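Local coordinates for protein restriction endonuclease R.BpuJI (Bacillus pumilus, PDB 2VLA) that recognises a specific DNA sequence through this N-terminal recognition domain and, as the whole enzyme, probably cuts DNA as an endonuclease, at residues N24-Y29 and S100-F105; E54-E59 and K63-H68; V129-Q134 and N166-L171; L145-N150 and E179-I184. All coordinates share one frame; numbering follows the deposited sequence. Where two conformers were deposited one is given.

In the fold
The four contacts fall into two pairs on a largely helical DNA-recognition domain. Interactions 1 and 2 have centres 18 Å apart and are coupled: Tyr29 OH of the first probably hydrogen-bonds His68 ND1 of the second, at 2.8 Å, while Leu25 packs on Ile55 and Leu56. Interaction 2 meets the DNA directly; the nearest atom of interaction 1 is about 6 Å from the bound nucleic acid. Interactions 3 and 4, centres 20 Å apart, touch through Val170 and Val180, and their segments alternate along the chain. Centres of interactions 2 and 4 lie 43 Å apart, on opposite sides of the chain's centre. Gln134 of interaction 3 borders a pocket holding a polyether molecule, probably from the crystallisation liquor.

Interaction 1: residues N24-Y29 and S100-F105; sequences NLLPAY and SDQPAF
The Phe105 ring receives Leu26 on one of its faces. Methyl CD1 of Leu26 stands 4.1 Å from the centroid of the Phe105 ring and 28° off the ring normal, a CH-pi contact in which Leu26 CD1 comes within 3.7 Å of Phe105 CZ. The second methyl sits over the rim of that same ring, Leu26 CD2 being 4.1 Å from Phe105 CD1. The other aromatic group, Tyr29, does not join the contact; its ring has the carbonyl Leu25 O of its own helix over one face.

Both partners reach across with the side chain swung away from the backbone N: Leu26 has chi1 -170° and Phe105 -177°. This brings CD2 also against the aliphatic stem of Gln102, with Leu26 CD2 and Gln102 CG 3.9 Å apart. An alanine in place of Leu26 would probably uncover the ring face of Phe105 that CD1 and CD2 lie over, and take from Gln102 CG the methyl it rests on.

Phe105 and Gln102 stand in the first turn of helix 102-112, N-capped by Asp101, whose OD1 accepts from Ala104 N at 2.9 Å, met from well above the carboxylate plane. Tyr96 of helix 91-99 also touches Leu26. The contact thus joins helix 22-36, the first of the winged-helix unit, to helix 102-112, which lies beyond the wing strands and helix 91-99. Its chemistry is wholly apolar: shape and dispersion hold it, with direction given only weakly by the CH-pi component.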
# COMPACT_ATOMS: atom_id res chain seq x y z
N ASN A 24 -2.30 -19.75 -0.96
CA ASN A 24 -1.52 -20.59 -0.04
C ASN A 24 -0.69 -19.80 0.98
O ASN A 24 -0.58 -20.19 2.14
CB ASN A 24 -0.58 -21.51 -0.85
CG ASN A 24 -1.26 -22.68 -1.38
OD1 ASN A 24 -2.15 -23.24 -0.75
ND2 ASN A 24 -0.86 -23.11 -2.57
N LEU A 25 -0.07 -18.72 0.54
CA LEU A 25 0.83 -17.98 1.41
C LEU A 25 0.12 -17.20 2.52
O LEU A 25 0.63 -17.12 3.62
CB LEU A 25 1.72 -17.05 0.58
CG LEU A 25 2.92 -17.67 -0.08
CD1 LEU A 25 3.52 -16.69 -1.04
CD2 LEU A 25 3.94 -18.12 0.98
N LEU A 26 -1.03 -16.62 2.23
CA LEU A 26 -1.69 -15.82 3.26
C LEU A 26 -2.14 -16.68 4.45
O LEU A 26 -1.84 -16.36 5.59
CB LEU A 26 -2.86 -14.98 2.70
CG LEU A 26 -3.45 -13.94 3.66
CD1 LEU A 26 -2.37 -12.95 4.07
CD2 LEU A 26 -4.65 -13.24 3.03
N PRO A 27 -2.78 -17.83 4.18
CA PRO A 27 -3.03 -18.72 5.31
C PRO A 27 -1.77 -19.19 6.01
O PRO A 27 -1.77 -19.36 7.22
CB PRO A 27 -3.75 -19.89 4.66
CG PRO A 27 -4.38 -19.34 3.47
CD PRO A 27 -3.43 -18.30 2.96
N ALA A 28 -0.70 -19.46 5.26
CA ALA A 28 0.54 -19.89 5.88
C ALA A 28 1.11 -18.81 6.80
O ALA A 28 1.42 -19.10 7.96
CB ALA A 28 1.56 -20.30 4.81
N TYR A 29 1.22 -17.58 6.31
CA TYR A 29 1.74 -16.50 7.14
C TYR A 29 0.90 -16.44 8.44
O TYR A 29 1.43 -16.33 9.54
CB TYR A 29 1.63 -15.16 6.44
CG TYR A 29 2.49 -14.91 5.22
CD1 TYR A 29 3.77 -15.46 5.08
CD2 TYR A 29 2.06 -14.03 4.25
CE1 TYR A 29 4.55 -15.17 3.94
CE2 TYR A 29 2.81 -13.72 3.16
CZ TYR A 29 4.06 -14.26 3.00
OH TYR A 29 4.76 -13.92 1.87
N SER A 100 -11.52 -15.74 7.84
CA SER A 100 -11.02 -16.27 6.54
C SER A 100 -11.40 -15.37 5.34
O SER A 100 -11.51 -15.85 4.21
CB SER A 100 -11.54 -17.68 6.30
OG SER A 100 -10.70 -18.36 5.41
N ASP A 101 -11.55 -14.07 5.59
CA ASP A 101 -12.07 -13.17 4.57
C ASP A 101 -10.92 -12.41 3.93
O ASP A 101 -10.46 -11.41 4.45
CB ASP A 101 -13.07 -12.21 5.22
CG ASP A 101 -13.85 -11.39 4.20
OD1 ASP A 101 -13.33 -11.14 3.10
OD2 ASP A 101 -14.97 -10.90 4.56
N GLN A 102 -10.44 -12.93 2.82
CA GLN A 102 -9.28 -12.38 2.16
C GLN A 102 -9.56 -10.97 1.60
O GLN A 102 -8.76 -10.07 1.78
CB GLN A 102 -8.75 -13.33 1.09
CG GLN A 102 -7.52 -12.85 0.39
CD GLN A 102 -7.08 -13.78 -0.68
OE1 GLN A 102 -6.72 -14.92 -0.41
NE2 GLN A 102 -7.17 -13.32 -1.93
N PRO A 103 -10.70 -10.78 0.92
CA PRO A 103 -10.99 -9.43 0.47
C PRO A 103 -11.04 -8.41 1.62
O PRO A 103 -10.58 -7.30 1.47
CB PRO A 103 -12.36 -9.56 -0.21
CG PRO A 103 -12.41 -10.97 -0.65
CD PRO A 103 -11.71 -11.74 0.44
N ALA A 104 -11.56 -8.81 2.78
CA ALA A 104 -11.62 -7.90 3.93
C ALA A 104 -10.25 -7.59 4.48
O ALA A 104 -10.00 -6.49 4.92
CB ALA A 104 -12.51 -8.45 5.02
N PHE A 105 -9.34 -8.55 4.43
CA PHE A 105 -7.97 -8.35 4.83
C PHE A 105 -7.36 -7.23 3.99
O PHE A 105 -6.72 -6.32 4.50
CB PHE A 105 -7.20 -9.68 4.65
CG PHE A 105 -5.76 -9.64 5.08
CD1 PHE A 105 -4.77 -9.30 4.19
CD2 PHE A 105 -5.39 -10.09 6.34
CE1 PHE A 105 -3.44 -9.35 4.55
CE2 PHE A 105 -4.07 -10.13 6.72
CZ PHE A 105 -3.08 -9.78 5.82

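Interaction 2: residues E54-E59 and K63-H68; sequences EILGEE and KTLDNH. With nucleotides of chain C.
Leu56, at the end of helix 41-56, presses its CD1 methyl onto Leu65 and His68 of helix 62-76. These are the two helices of a helix-turn-helix, and the strands 80-83 and 86-89 that follow give it the winged form. Gly57, with positive phi, ends helix 41-56 and lets the chain turn.

Along helix 62-76 one side faces the DNA and the other packs on Leu56. The chain of Lys63, bent at CB-CG (chi2 57°) and again at CD-CE, brings Lys63 NZ within 3.0 Å of N7 of DG7 of chain C, and the amine hydrogen-bonds O6 of another guanine. Thr64 OG1 donates to OP2 of DG6 of chain C at 2.8 Å and is also hydrogen-bonded to Thr61 OG1, while its methyl lies beside the backbone of DC5 of chain C. Leu65 turns inward, and its CD2 meets Leu56 CD1 at 4.1 Å. Asn67 spans the major-groove edges of two guanines of chain C: ND2 donates to O6 of DG7 at 3.0 Å and sits 3.1 Å from N7 of DG6, while OD1 accepts from N4 of a cytosine.

His68 serves both sides. Leu56 CD1 stands over one ring face, 3.6 Å from the centroid of the His68 ring and 19° off its normal, a CH-pi contact which probably limits how far the imidazole can tilt. Tyr29 OH holds ND1, which helps to fix the ring's rotation. At the ring edge, in plane, His68 NE2 donates to OP1 of DC5 of chain C at 2.9 Å, with an N-H...O angle of 174°.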
# COMPACT_ATOMS: atom_id res chain seq x y z
N GLU A 54 8.63 -24.77 4.01
CA GLU A 54 7.80 -25.88 3.57
C GLU A 54 6.81 -25.46 2.48
O GLU A 54 6.39 -26.29 1.67
CB GLU A 54 7.06 -26.50 4.75
CG GLU A 54 7.99 -27.16 5.75
CD GLU A 54 8.83 -28.29 5.12
OE1 GLU A 54 8.26 -29.09 4.33
OE2 GLU A 54 10.04 -28.37 5.42
N ILE A 55 6.47 -24.18 2.45
CA ILE A 55 5.56 -23.65 1.44
C ILE A 55 6.33 -23.20 0.19
O ILE A 55 5.88 -23.43 -0.94
CB ILE A 55 4.76 -22.45 1.99
CG1 ILE A 55 4.00 -22.86 3.26
CG2 ILE A 55 3.81 -21.92 0.93
CD1 ILE A 55 3.00 -23.97 3.03
N LEU A 56 7.46 -22.53 0.40
CA LEU A 56 8.19 -21.91 -0.69
C LEU A 56 9.11 -22.92 -1.41
O LEU A 56 9.38 -22.76 -2.58
CB LEU A 56 9.00 -20.71 -0.18
CG LEU A 56 8.20 -19.49 0.26
CD1 LEU A 56 9.15 -18.38 0.64
CD2 LEU A 56 7.24 -19.05 -0.84
N GLY A 57 9.57 -23.93 -0.68
CA GLY A 57 10.38 -25.00 -1.28
C GLY A 57 11.78 -25.05 -0.68
O GLY A 57 12.33 -24.02 -0.28
N GLU A 58 12.39 -26.23 -0.71
CA GLU A 58 13.63 -26.48 0.04
C GLU A 58 14.85 -25.72 -0.51
O GLU A 58 15.85 -25.56 0.18
CB GLU A 58 13.92 -27.99 0.06
CG GLU A 58 14.30 -28.56 -1.29
CD GLU A 58 14.50 -30.06 -1.27
OE1 GLU A 58 14.60 -30.64 -0.16
OE2 GLU A 58 14.54 -30.67 -2.36
N GLU A 59 14.72 -25.23 -1.73
CA GLU A 59 15.81 -24.53 -2.40
C GLU A 59 15.86 -23.04 -2.02
O GLU A 59 16.82 -22.35 -2.34
CB GLU A 59 15.66 -24.68 -3.91
CG GLU A 59 14.35 -24.09 -4.48
CD GLU A 59 13.10 -24.94 -4.16
OE1 GLU A 59 13.07 -25.61 -3.12
OE2 GLU A 59 12.16 -24.90 -4.96
N LYS A 63 17.90 -15.72 2.96
CA LYS A 63 17.65 -14.31 2.66
C LYS A 63 16.20 -14.09 2.20
O LYS A 63 15.52 -13.16 2.63
CB LYS A 63 18.63 -13.80 1.59
CG LYS A 63 18.43 -12.31 1.20
CD LYS A 63 18.53 -11.36 2.42
CE LYS A 63 18.66 -9.90 2.01
NZ LYS A 63 19.96 -9.57 1.43
N THR A 64 15.74 -14.96 1.33
CA THR A 64 14.37 -14.89 0.83
C THR A 64 13.37 -15.13 1.93
O THR A 64 12.38 -14.40 2.04
CB THR A 64 14.19 -15.90 -0.31
OG1 THR A 64 15.01 -15.48 -1.38
CG2 THR A 64 12.75 -16.02 -0.76
N LEU A 65 13.62 -16.14 2.76
CA LEU A 65 12.74 -16.40 3.90
C LEU A 65 12.67 -15.17 4.83
O LEU A 65 11.58 -14.75 5.25
CB LEU A 65 13.21 -17.64 4.67
CG LEU A 65 13.14 -18.98 3.91
CD1 LEU A 65 13.91 -20.04 4.67
CD2 LEU A 65 11.70 -19.38 3.70
N ASP A 66 13.83 -14.61 5.16
CA ASP A 66 13.90 -13.43 5.99
C ASP A 66 13.12 -12.28 5.36
O ASP A 66 12.37 -11.57 6.03
CB ASP A 66 15.37 -12.99 6.18
CG ASP A 66 16.16 -13.90 7.14
OD1 ASP A 66 15.54 -14.62 7.94
OD2 ASP A 66 17.40 -13.82 7.11
N ASN A 67 13.29 -12.08 4.07
CA ASN A 67 12.62 -10.98 3.40
C ASN A 67 11.09 -11.17 3.40
O ASN A 67 10.34 -10.20 3.62
CB ASN A 67 13.13 -10.80 1.95
CG ASN A 67 14.52 -10.19 1.87
OD1 ASN A 67 15.04 -9.60 2.83
ND2 ASN A 67 15.09 -10.22 0.68
N HIS A 68 10.61 -12.39 3.17
CA HIS A 68 9.18 -12.64 3.34
C HIS A 68 8.74 -12.20 4.74
O HIS A 68 7.70 -11.54 4.91
CB HIS A 68 8.85 -14.13 3.12
CG HIS A 68 8.58 -14.49 1.71
ND1 HIS A 68 7.31 -14.73 1.24
CD2 HIS A 68 9.43 -14.75 0.67
CE1 HIS A 68 7.39 -15.11 -0.03
NE2 HIS A 68 8.66 -15.09 -0.40
P DC C 5 10.38 -14.81 -3.64
OP1 DC C 5 9.51 -15.82 -3.05
OP2 DC C 5 10.63 -13.60 -2.83
O5' DC C 5 11.80 -15.44 -4.08
C5' DC C 5 11.94 -16.33 -5.21
C4' DC C 5 13.33 -16.12 -5.73
O4' DC C 5 13.42 -14.81 -6.38
C3' DC C 5 14.39 -16.12 -4.63
O3' DC C 5 15.49 -16.92 -5.08
C2' DC C 5 14.81 -14.68 -4.47
C1' DC C 5 14.47 -14.05 -5.80
N1 DC C 5 13.93 -12.64 -5.74
C2 DC C 5 14.38 -11.72 -6.67
O2 DC C 5 15.31 -12.02 -7.46
N3 DC C 5 13.85 -10.46 -6.69
C4 DC C 5 12.86 -10.19 -5.87
N4 DC C 5 12.33 -8.95 -5.93
C5 DC C 5 12.38 -11.10 -4.92
C6 DC C 5 12.90 -12.33 -4.90
P DG C 6 16.62 -17.47 -4.07
OP1 DG C 6 17.30 -18.61 -4.80
OP2 DG C 6 16.05 -17.70 -2.74
O5' DG C 6 17.61 -16.22 -3.93
C5' DG C 6 18.33 -15.77 -5.04
C4' DG C 6 18.98 -14.47 -4.75
O4' DG C 6 17.92 -13.48 -4.66
C3' DG C 6 19.74 -14.36 -3.41
O3' DG C 6 20.86 -13.52 -3.59
C2' DG C 6 18.73 -13.67 -2.51
C1' DG C 6 18.12 -12.69 -3.51
N9 DG C 6 16.89 -12.04 -3.12
C8 DG C 6 15.97 -12.45 -2.21
N7 DG C 6 14.98 -11.59 -2.06
C5 DG C 6 15.27 -10.57 -2.94
C6 DG C 6 14.60 -9.36 -3.23
O6 DG C 6 13.53 -8.97 -2.71
N1 DG C 6 15.26 -8.60 -4.17
C2 DG C 6 16.43 -8.96 -4.81
N2 DG C 6 16.89 -8.10 -5.71
N3 DG C 6 17.07 -10.09 -4.54
C4 DG C 6 16.45 -10.83 -3.60
P DG C 7 22.30 -13.96 -3.07
OP1 DG C 7 22.70 -15.23 -3.69
OP2 DG C 7 22.29 -13.77 -1.58
O5' DG C 7 23.17 -12.76 -3.68
C5' DG C 7 23.21 -12.54 -5.07
C4' DG C 7 23.14 -11.07 -5.41
O4' DG C 7 21.85 -10.55 -5.01
C3' DG C 7 24.16 -10.15 -4.73
O3' DG C 7 24.47 -9.10 -5.61
C2' DG C 7 23.40 -9.66 -3.50
C1' DG C 7 22.02 -9.48 -4.07
N9 DG C 7 20.93 -9.55 -3.12
C8 DG C 7 20.66 -10.50 -2.20
N7 DG C 7 19.58 -10.27 -1.50
C5 DG C 7 19.10 -9.06 -2.02
C6 DG C 7 17.95 -8.28 -1.69
O6 DG C 7 17.05 -8.53 -0.86
N1 DG C 7 17.89 -7.13 -2.46
C2 DG C 7 18.79 -6.78 -3.43
N2 DG C 7 18.55 -5.60 -4.06
N3 DG C 7 19.85 -7.52 -3.77
C4 DG C 7 19.93 -8.63 -3.03

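Interaction 3: residues V129-Q134 and N166-L171; sequences VGAKIQ and NSLQVL
Ile133 and Leu171 lie side by side with their side chains pointing the same way, so that they meet along their flanks. In the conformer described, Ile133 CG2 is 4.1 Å from Leu171 CB. Ile133 CG1 and Leu171 CG both lie beside their backbone N (chi1 -70° and -66°), which keeps the two chains in step; Phe9 and Phe115 pack on Ile133 as well.

A backbone bond beside them helps to hold this alignment. Gln134 N donates to Leu171 O at 2.9 Å, with the donor in the carbonyl plane and an N-H...O angle of 151°. The two segments meet where one helix ends and another begins: helix 122-130 closes in a Schellman motif, with Lys132 at positive phi, and helix 168-171 opens at Ser167, the N-cap, whose OG accepts from Val170 N at 3.2 Å. A second apolar touch runs from the end of helix 122-130 to the start of helix 168-171, Ala131 CB resting 4.2 Å from Leu168 CD1. Ala131 O accepts a bond from Gln172 NE2 close by. Gln134 CB points away from Leu171, and its side chain comes about 3 Å from a bound polyether, in a pocket that also includes Lys250.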
# COMPACT_ATOMS: atom_id res chain seq x y z
N VAL A 129 8.78 12.87 3.69
CA VAL A 129 8.49 13.95 4.61
C VAL A 129 9.06 15.28 4.08
O VAL A 129 8.39 16.34 4.14
CB VAL A 129 9.04 13.64 6.01
CG1 VAL A 129 9.10 14.90 6.86
CG2 VAL A 129 8.18 12.55 6.69
N GLY A 130 10.27 15.23 3.52
CA GLY A 130 10.90 16.45 2.97
C GLY A 130 10.09 17.02 1.81
O GLY A 130 10.08 18.23 1.58
N ALA A 131 9.40 16.15 1.09
CA ALA A 131 8.58 16.54 -0.05
C ALA A 131 7.14 16.94 0.36
O ALA A 131 6.32 17.28 -0.49
CB ALA A 131 8.55 15.40 -1.09
N LYS A 132 6.85 16.86 1.66
CA LYS A 132 5.55 17.23 2.19
C LYS A 132 4.44 16.33 1.65
O LYS A 132 3.33 16.75 1.45
CB LYS A 132 5.25 18.68 1.86
CG LYS A 132 6.27 19.67 2.47
N ILE A 133 4.76 15.07 1.44
CA ILE A 133 3.75 14.14 0.99
C ILE A 133 2.81 13.80 2.16
O ILE A 133 3.25 13.64 3.30
CB ILE A 133 4.39 12.89 0.38
CG1 ILE A 133 5.07 13.24 -0.96
CG2 ILE A 133 3.34 11.79 0.18
CD1 ILE A 133 5.88 12.08 -1.60
N GLN A 134 1.51 13.78 1.88
CA GLN A 134 0.48 13.42 2.88
C GLN A 134 -0.81 13.07 2.19
O GLN A 134 -1.51 13.92 1.68
CB GLN A 134 0.23 14.53 3.94
CG GLN A 134 0.49 15.88 3.53
CD GLN A 134 0.24 16.88 4.67
OE1 GLN A 134 -0.16 16.50 5.79
NE2 GLN A 134 0.47 18.16 4.39
N ASN A 166 2.02 8.94 -9.16
CA ASN A 166 3.34 9.52 -9.34
C ASN A 166 3.32 11.05 -9.45
O ASN A 166 4.31 11.65 -9.80
CB ASN A 166 3.99 8.96 -10.61
CG ASN A 166 5.52 8.76 -10.48
OD1 ASN A 166 5.97 7.90 -9.72
ND2 ASN A 166 6.29 9.54 -11.23
N SER A 167 2.17 11.66 -9.18
CA SER A 167 2.04 13.13 -9.22
C SER A 167 2.39 13.73 -7.85
O SER A 167 1.74 13.45 -6.86
CB SER A 167 0.61 13.54 -9.59
OG SER A 167 0.32 14.92 -9.22
N LEU A 168 3.45 14.53 -7.82
CA LEU A 168 3.86 15.15 -6.57
C LEU A 168 2.71 15.93 -5.92
O LEU A 168 2.48 15.81 -4.72
CB LEU A 168 5.06 16.06 -6.80
CG LEU A 168 5.52 16.83 -5.57
CD1 LEU A 168 6.06 15.87 -4.49
CD2 LEU A 168 6.58 17.91 -5.94
N GLN A 169 2.01 16.73 -6.71
CA GLN A 169 0.98 17.60 -6.13
C GLN A 169 -0.17 16.82 -5.56
O GLN A 169 -0.70 17.15 -4.49
CB GLN A 169 0.49 18.64 -7.14
CG GLN A 169 1.51 19.71 -7.45
CD GLN A 169 1.02 20.72 -8.46
OE1 GLN A 169 -0.10 20.64 -8.93
NE2 GLN A 169 1.86 21.70 -8.79
N VAL A 170 -0.55 15.73 -6.23
CA VAL A 170 -1.59 14.88 -5.70
C VAL A 170 -1.12 14.23 -4.40
O VAL A 170 -1.85 14.18 -3.42
CB VAL A 170 -2.01 13.78 -6.73
CG1 VAL A 170 -2.86 12.70 -6.04
CG2 VAL A 170 -2.76 14.41 -7.89
N LEU A 171 0.12 13.72 -4.40
CA LEU A 171 0.66 13.03 -3.23
C LEU A 171 0.86 13.99 -2.03
O LEU A 171 0.88 13.55 -0.89
CB LEU A 171 1.98 12.33 -3.60
CG LEU A 171 1.92 11.17 -4.61
CD1 LEU A 171 3.33 10.83 -5.00
CD2 LEU A 171 1.18 9.98 -4.01

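Interaction 4: residues L145-N150 and E179-I184; sequences LLTADN and EVIEKI
Thr147 OG1 is hydrogen-bonded to the carbonyl O of Gln143, one turn earlier in helix 137-150, and this leaves its methyl to face Ile181 of helix 177-189. The torsion explains the division: with chi1 at -57° OG1 stays beside the backbone N, close to its own helix, while CG2 lies anti to that N and reaches outward. The hydroxyl is thereby satisfied within its helix, and the buried contact can be apolar.

Thr147 CG2 meets Ile181 CG1 at 3.7 Å, the two side chains crossing at a slant. Beyond CG1, the end of the isoleucine passes on to the neighbouring residue, with Ile181 CD1 3.8 Å from Ala148 CB and 4.0 Å from Ala148 CA. Because the alanine is small, the branch can come down close to the backbone: Ile181 CG1 is also 3.9 Å from Ala148 N.

This is close helix-to-helix packing, the CA atoms of Ala148 and Ile181 being 6.2 Å apart, in which one branched side chain is set against two consecutive residues of the other helix. An alanine in place of Ile181 would keep neither CG1 nor CD1 and would probably open a gap beside the Thr147 methyl and Ala148 CB.

Other parts of the fold back each helix. Leu145 and Leu146 lean on strand 230-232, and Asp149 OD2 hydrogen-bonds Tyr234 OH. From the second helix, Val180 and Ile184 pack against Tyr163 of helix 157-165, and Glu179 OE1 holds the N atom of Met1.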
# COMPACT_ATOMS: atom_id res chain seq x y z
N LEU A 145 -11.81 7.46 -9.39
CA LEU A 145 -12.56 6.53 -10.25
C LEU A 145 -14.07 6.85 -10.24
O LEU A 145 -14.72 6.79 -11.30
CB LEU A 145 -12.30 5.08 -9.81
CG LEU A 145 -10.89 4.55 -10.10
CD1 LEU A 145 -10.69 3.23 -9.40
CD2 LEU A 145 -10.63 4.43 -11.60
N LEU A 146 -14.62 7.18 -9.07
CA LEU A 146 -16.04 7.58 -8.99
C LEU A 146 -16.27 8.81 -9.83
O LEU A 146 -17.24 8.89 -10.58
CB LEU A 146 -16.46 7.86 -7.54
CG LEU A 146 -16.68 6.64 -6.66
CD1 LEU A 146 -16.75 7.09 -5.22
CD2 LEU A 146 -17.95 5.88 -7.04
N THR A 147 -15.38 9.79 -9.69
CA THR A 147 -15.50 11.05 -10.40
C THR A 147 -15.34 10.87 -11.92
O THR A 147 -16.06 11.47 -12.70
CB THR A 147 -14.49 12.08 -9.86
OG1 THR A 147 -14.72 12.25 -8.46
CG2 THR A 147 -14.62 13.46 -10.57
N ALA A 148 -14.46 9.94 -12.33
CA ALA A 148 -14.36 9.58 -13.75
C ALA A 148 -15.70 9.04 -14.27
O ALA A 148 -16.22 9.51 -15.28
CB ALA A 148 -13.23 8.55 -13.95
N ASP A 149 -16.29 8.10 -13.55
CA ASP A 149 -17.58 7.54 -13.96
C ASP A 149 -18.66 8.64 -14.02
O ASP A 149 -19.48 8.66 -14.94
CB ASP A 149 -18.03 6.43 -13.02
CG ASP A 149 -17.34 5.12 -13.29
OD1 ASP A 149 -16.69 5.00 -14.36
OD2 ASP A 149 -17.47 4.20 -12.46
N ASN A 150 -18.64 9.54 -13.05
CA ASN A 150 -19.63 10.62 -12.99
C ASN A 150 -19.51 11.56 -14.19
O ASN A 150 -20.48 12.24 -14.55
CB ASN A 150 -19.50 11.40 -11.67
CG ASN A 150 -19.98 10.60 -10.48
OD1 ASN A 150 -20.72 9.64 -10.64
ND2 ASN A 150 -19.55 10.99 -9.29
N GLU A 179 -10.23 17.97 -10.28
CA GLU A 179 -9.13 18.61 -11.01
C GLU A 179 -8.35 17.62 -11.87
O GLU A 179 -7.89 17.96 -12.96
CB GLU A 179 -8.17 19.28 -10.07
CG GLU A 179 -8.72 20.45 -9.37
CD GLU A 179 -7.72 21.04 -8.39
OE1 GLU A 179 -6.77 21.74 -8.85
OE2 GLU A 179 -7.83 20.74 -7.18
N VAL A 180 -8.13 16.41 -11.35
CA VAL A 180 -7.42 15.37 -12.07
C VAL A 180 -8.23 14.98 -13.30
O VAL A 180 -7.72 14.92 -14.41
CB VAL A 180 -7.18 14.14 -11.17
CG1 VAL A 180 -6.58 13.00 -12.00
CG2 VAL A 180 -6.26 14.50 -10.02
N ILE A 181 -9.53 14.75 -13.09
CA ILE A 181 -10.39 14.33 -14.17
C ILE A 181 -10.48 15.41 -15.25
O ILE A 181 -10.39 15.12 -16.44
CB ILE A 181 -11.78 13.99 -13.62
CG1 ILE A 181 -11.70 12.69 -12.74
CG2 ILE A 181 -12.81 13.87 -14.76
CD1 ILE A 181 -10.91 11.55 -13.36
N GLU A 182 -10.64 16.65 -14.86
CA GLU A 182 -10.72 17.74 -15.84
C GLU A 182 -9.42 17.85 -16.66
O GLU A 182 -9.46 18.05 -17.88
CB GLU A 182 -11.05 19.07 -15.14
CG GLU A 182 -12.51 19.13 -14.66
CD GLU A 182 -12.83 20.34 -13.76
OE1 GLU A 182 -11.90 20.98 -13.23
OE2 GLU A 182 -14.03 20.61 -13.55
N LYS A 183 -8.28 17.64 -16.01
CA LYS A 183 -7.00 17.69 -16.70
C LYS A 183 -6.85 16.52 -17.70
O LYS A 183 -6.35 16.70 -18.83
CB LYS A 183 -5.86 17.67 -15.67
CG LYS A 183 -4.47 17.58 -16.26
CD LYS A 183 -4.15 18.72 -17.20
CE LYS A 183 -2.72 18.66 -17.67
NZ LYS A 183 -2.47 19.52 -18.85
N ILE A 184 -7.28 15.33 -17.30
CA ILE A 184 -7.22 14.17 -18.19
C ILE A 184 -8.10 14.42 -19.42
O ILE A 184 -7.69 14.19 -20.53
CB ILE A 184 -7.62 12.86 -17.47
CG1 ILE A 184 -6.55 12.50 -16.43
CG2 ILE A 184 -7.82 11.70 -18.49
CD1 ILE A 184 -6.87 11.30 -15.55